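4-phosphoerythronate dehydrogenase (Lactobacillus jensenii, PDB 4PRK) probably catalyses the NAD-dependent interconversion of pyruvate and D-lactate, as a D-lactate dehydrogenase of the D-isomer-specific 2-hydroxyacid dehydrogenase family. Local coordinates at residues A[279-284]-A[290-295]; A[149-154]-A[160-165]. All coordinates share one frame; numbering follows the deposited sequence.

Contact 1: residues A[279-284]-A[290-295]; sequences ADYKKL and VIVTPH
Tyr281 and Leu284, one turn apart on helix 279-285, pack against Val290 and Val292 of strand 290-292, the outermost strand of the sheet within this chain. Just before them, OD1 of Asp280 takes a weak bond from the backbone N of Tyr281 (2.7 Å). Tyr281 then reaches across to the strand. Its ring carbon CG stands anti to the backbone N (chi1 173°), which carries the ring out to Val292. The meeting is at the ring edge: Tyr281 CE1 lies 3.9 Å from Val292 CG1, and that methyl sits in the ring plane rather than over a face. Val292 CB is almost as near to the same CE1. Leu284 follows on the next turn and touches both valines. Its CB lies 4.2 Å from Val292 CG2, so the two methyls of Val292 are shared between the tyrosine and the leucine. The same CB is also 4.2 Å from Val290 CG1. Val290 meets backbone as well, with its CB 3.6 Å from the carbonyl O of Leu284. The side-chain contacts are apolar, all four residues are buried, and the side chains meet at ordinary van der Waals distances. The helix segment and the strand run at 129° to each other, with their axes 9.5 Å apart at closest. They form the second half of a beta-alpha-beta unit that starts with strand 255-258, in the Rossmann-type NAD-binding domain. Strand 290-292 pairs in parallel with strand 255-258. Helix 241-250 packs beside Leu284 and Val290, helix 103-118 lies against Ile291 and Thr293, and Phe133 of the second subunit meets the Tyr281 ring edge-to-face.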
# COMPACT_ATOMS: atom_id res chain seq x y z
N ALA A 279 20.18 16.81 -33.02
CA ALA A 279 19.26 16.08 -33.87
C ALA A 279 18.62 14.88 -33.17
O ALA A 279 17.48 14.54 -33.45
CB ALA A 279 20.00 15.59 -35.11
N ASP A 280 19.40 14.21 -32.33
CA ASP A 280 18.87 13.08 -31.58
C ASP A 280 17.74 13.56 -30.66
O ASP A 280 16.64 12.97 -30.68
CB ASP A 280 19.96 12.27 -30.88
CG ASP A 280 20.72 13.05 -29.83
OD1 ASP A 280 20.52 14.24 -29.63
OD2 ASP A 280 21.58 12.44 -29.18
N TYR A 281 17.91 14.68 -29.97
CA TYR A 281 16.77 15.22 -29.22
C TYR A 281 15.57 15.47 -30.14
O TYR A 281 14.46 15.04 -29.83
CB TYR A 281 17.12 16.49 -28.50
CG TYR A 281 15.91 17.11 -27.89
CD1 TYR A 281 15.41 16.64 -26.67
CD2 TYR A 281 15.19 18.10 -28.56
CE1 TYR A 281 14.25 17.16 -26.13
CE2 TYR A 281 14.04 18.65 -28.01
CZ TYR A 281 13.58 18.17 -26.79
OH TYR A 281 12.46 18.66 -26.19
N LYS A 282 15.79 16.17 -31.26
CA LYS A 282 14.69 16.52 -32.17
C LYS A 282 13.94 15.28 -32.67
O LYS A 282 12.70 15.27 -32.78
CB LYS A 282 15.22 17.36 -33.36
CG LYS A 282 15.66 18.76 -32.95
CD LYS A 282 16.21 19.57 -34.11
CE LYS A 282 16.68 20.93 -33.65
NZ LYS A 282 17.19 21.84 -34.74
N LYS A 283 14.67 14.20 -32.95
CA LYS A 283 14.02 12.95 -33.30
C LYS A 283 13.14 12.48 -32.15
O LYS A 283 12.00 12.11 -32.38
CB LYS A 283 15.01 11.85 -33.65
CG LYS A 283 15.65 12.03 -35.01
CD LYS A 283 16.22 10.72 -35.49
CE LYS A 283 16.69 10.83 -36.93
NZ LYS A 283 17.95 10.06 -37.14
N LEU A 284 13.64 12.52 -30.91
CA LEU A 284 12.90 11.94 -29.77
C LEU A 284 11.62 12.72 -29.48
O LEU A 284 10.54 12.16 -29.35
CB LEU A 284 13.83 11.82 -28.56
CG LEU A 284 14.88 10.71 -28.73
CD1 LEU A 284 15.98 10.79 -27.68
CD2 LEU A 284 14.27 9.33 -28.70
N VAL A 290 7.27 8.89 -26.90
CA VAL A 290 8.41 9.28 -26.08
C VAL A 290 8.07 10.50 -25.20
O VAL A 290 7.36 11.38 -25.61
CB VAL A 290 9.57 9.69 -26.97
CG1 VAL A 290 10.66 10.36 -26.15
CG2 VAL A 290 10.08 8.46 -27.75
N ILE A 291 8.59 10.55 -23.98
CA ILE A 291 8.61 11.77 -23.22
C ILE A 291 10.04 12.18 -23.01
O ILE A 291 10.86 11.34 -22.68
CB ILE A 291 7.95 11.60 -21.83
CG1 ILE A 291 6.45 11.56 -21.93
CG2 ILE A 291 8.28 12.75 -20.90
CD1 ILE A 291 5.80 11.19 -20.60
N VAL A 292 10.36 13.47 -23.17
CA VAL A 292 11.63 13.97 -22.66
C VAL A 292 11.37 15.18 -21.81
O VAL A 292 10.64 16.04 -22.22
CB VAL A 292 12.65 14.36 -23.76
CG1 VAL A 292 14.02 14.73 -23.13
CG2 VAL A 292 12.78 13.25 -24.80
N THR A 293 11.97 15.19 -20.62
CA THR A 293 11.95 16.30 -19.71
C THR A 293 13.38 16.73 -19.44
O THR A 293 14.31 15.92 -19.54
CB THR A 293 11.28 15.93 -18.36
OG1 THR A 293 11.73 14.64 -17.91
CG2 THR A 293 9.74 15.92 -18.53
N PRO A 294 13.57 18.01 -19.11
CA PRO A 294 14.90 18.58 -18.95
C PRO A 294 15.49 18.37 -17.59
O PRO A 294 15.65 19.33 -16.85
CB PRO A 294 14.65 20.08 -19.18
CG PRO A 294 13.24 20.30 -18.82
CD PRO A 294 12.53 18.99 -18.83
N HIS A 295 15.80 17.11 -17.27
CA HIS A 295 16.39 16.75 -15.99
C HIS A 295 15.64 17.44 -14.85
O HIS A 295 16.24 17.99 -13.92
CB HIS A 295 17.93 17.04 -15.95
CG HIS A 295 18.74 15.93 -15.35
ND1 HIS A 295 18.49 15.41 -14.09
CD2 HIS A 295 19.77 15.21 -15.84
CE1 HIS A 295 19.33 14.41 -13.84
NE2 HIS A 295 20.12 14.27 -14.89

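Contact 2: residues A[149-154]-A[160-165]; sequences IGLIGV and AVAQIF
Ile149 lays its end methyl over the middle of the Phe165 ring. This is the tight part of the contact. Ile149 CD1 stands 3.5 Å from the centroid of the Phe165 ring, 11° off its normal, a CH-pi contact over one face. The two side chains cross at about a right angle. CG1 of Ile149 lies 3.7 Å from Phe165 CB, and the other Ile149 branch, CG2, comes 3.8 Å from Phe165 CD2. In Ile149, CG1 lies beside the backbone N and chi2 is bent (-68°), which curls the last carbon over the ring. An alanine in place of Phe165 would take away this face and would probably leave the end of Ile149 free to turn over a gap. Strand 148-152 and helix 155-167 open a Rossmann beta-alpha-beta unit, and the segments run antiparallel at 173°. Gly153, in the turn between them, fits the first glycine of a GxGxxG pattern, consistent with dinucleotide binding. Packing is looser at Leu151, whose two methyls part: Leu151 CD1 goes to Ala162 CB and Leu151 CD2 to Val161 CG1, each at 3.9 Å. Phe165 also touches Ile144, and Val161 packs on Ala107 of helix 103-118. On the solvent side, Gln163, partly exposed, bonds through NE2 to Tyr186 OH of the third subunit.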
# COMPACT_ATOMS: atom_id res chain seq x y z
N ILE A 149 7.72 -4.81 -13.56
CA ILE A 149 8.59 -3.68 -13.55
C ILE A 149 9.95 -4.26 -13.36
O ILE A 149 10.13 -5.20 -12.57
CB ILE A 149 8.33 -2.78 -12.33
CG1 ILE A 149 6.83 -2.52 -12.12
CG2 ILE A 149 9.17 -1.54 -12.44
CD1 ILE A 149 6.13 -1.67 -13.20
N GLY A 150 10.91 -3.70 -14.08
CA GLY A 150 12.29 -4.15 -13.98
C GLY A 150 13.20 -3.00 -13.71
O GLY A 150 13.22 -2.00 -14.46
N LEU A 151 13.89 -3.10 -12.62
CA LEU A 151 14.78 -2.03 -12.17
C LEU A 151 16.25 -2.44 -12.38
O LEU A 151 16.64 -3.50 -11.94
CB LEU A 151 14.55 -1.75 -10.68
CG LEU A 151 13.14 -1.40 -10.21
CD1 LEU A 151 13.27 -1.02 -8.73
CD2 LEU A 151 12.61 -0.22 -10.95
N ILE A 152 17.06 -1.59 -13.01
CA ILE A 152 18.50 -1.89 -13.18
C ILE A 152 19.24 -1.02 -12.21
O ILE A 152 19.40 0.16 -12.44
CB ILE A 152 19.01 -1.58 -14.59
CG1 ILE A 152 18.15 -2.28 -15.65
CG2 ILE A 152 20.46 -2.07 -14.71
CD1 ILE A 152 18.00 -3.76 -15.40
N GLY A 153 19.66 -1.59 -11.10
CA GLY A 153 20.01 -0.76 -9.94
C GLY A 153 18.78 -0.46 -9.08
O GLY A 153 17.66 -0.43 -9.57
N VAL A 154 18.99 -0.28 -7.79
CA VAL A 154 17.92 0.13 -6.88
C VAL A 154 18.26 1.47 -6.21
O VAL A 154 17.93 2.54 -6.75
CB VAL A 154 17.65 -0.98 -5.85
CG1 VAL A 154 16.53 -0.55 -4.90
CG2 VAL A 154 17.31 -2.27 -6.60
N ALA A 160 12.16 3.51 -3.97
CA ALA A 160 10.90 4.24 -3.93
C ALA A 160 10.00 3.89 -5.15
O ALA A 160 8.75 3.80 -5.03
CB ALA A 160 11.19 5.75 -3.88
N VAL A 161 10.62 3.70 -6.31
CA VAL A 161 9.87 3.30 -7.51
C VAL A 161 9.20 1.95 -7.31
O VAL A 161 8.08 1.73 -7.72
CB VAL A 161 10.76 3.19 -8.76
CG1 VAL A 161 10.00 2.51 -9.97
CG2 VAL A 161 11.24 4.57 -9.15
N ALA A 162 9.92 1.07 -6.64
CA ALA A 162 9.47 -0.27 -6.34
C ALA A 162 8.31 -0.27 -5.31
O ALA A 162 7.30 -0.97 -5.48
CB ALA A 162 10.66 -1.07 -5.84
N GLN A 163 8.45 0.55 -4.28
CA GLN A 163 7.35 0.75 -3.31
C GLN A 163 6.07 1.22 -4.00
O GLN A 163 5.00 0.70 -3.77
CB GLN A 163 7.77 1.78 -2.23
CG GLN A 163 9.02 1.32 -1.43
CD GLN A 163 9.61 2.35 -0.47
OE1 GLN A 163 10.83 2.52 -0.37
NE2 GLN A 163 8.75 3.01 0.29
N ILE A 164 6.18 2.21 -4.87
CA ILE A 164 4.99 2.75 -5.54
C ILE A 164 4.40 1.72 -6.49
O ILE A 164 3.17 1.36 -6.40
CB ILE A 164 5.31 4.07 -6.29
CG1 ILE A 164 5.71 5.14 -5.28
CG2 ILE A 164 4.17 4.53 -7.24
CD1 ILE A 164 6.39 6.33 -5.96
N PHE A 165 5.26 1.13 -7.33
CA PHE A 165 4.70 0.13 -8.27
C PHE A 165 4.07 -1.07 -7.56
O PHE A 165 2.98 -1.51 -7.92
CB PHE A 165 5.73 -0.29 -9.33
CG PHE A 165 5.79 0.63 -10.52
CD1 PHE A 165 4.64 0.96 -11.22
CD2 PHE A 165 6.97 1.14 -10.94
CE1 PHE A 165 4.69 1.80 -12.33
CE2 PHE A 165 7.04 1.98 -12.04
CZ PHE A 165 5.89 2.32 -12.73

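From the N terminus, the chain first builds the five-stranded parallel sheet, then enters the seven-stranded sheet of the NAD-binding domain. Contact 2 comes first and closes the short strand-turn-helix stretch at the start of helix 155-167. The chain then adds further strands and helices before contact 1 closes a short loop, from helix 279-285 into strand 290-292. The two closures lie in series and neither nest nor cross. Both bear on the same sheet, contact 2 at an inner strand and contact 1 at the outermost strand within this chain. Their centres are 23 Å apart, and their nearest atoms about 12 Å apart, without touching.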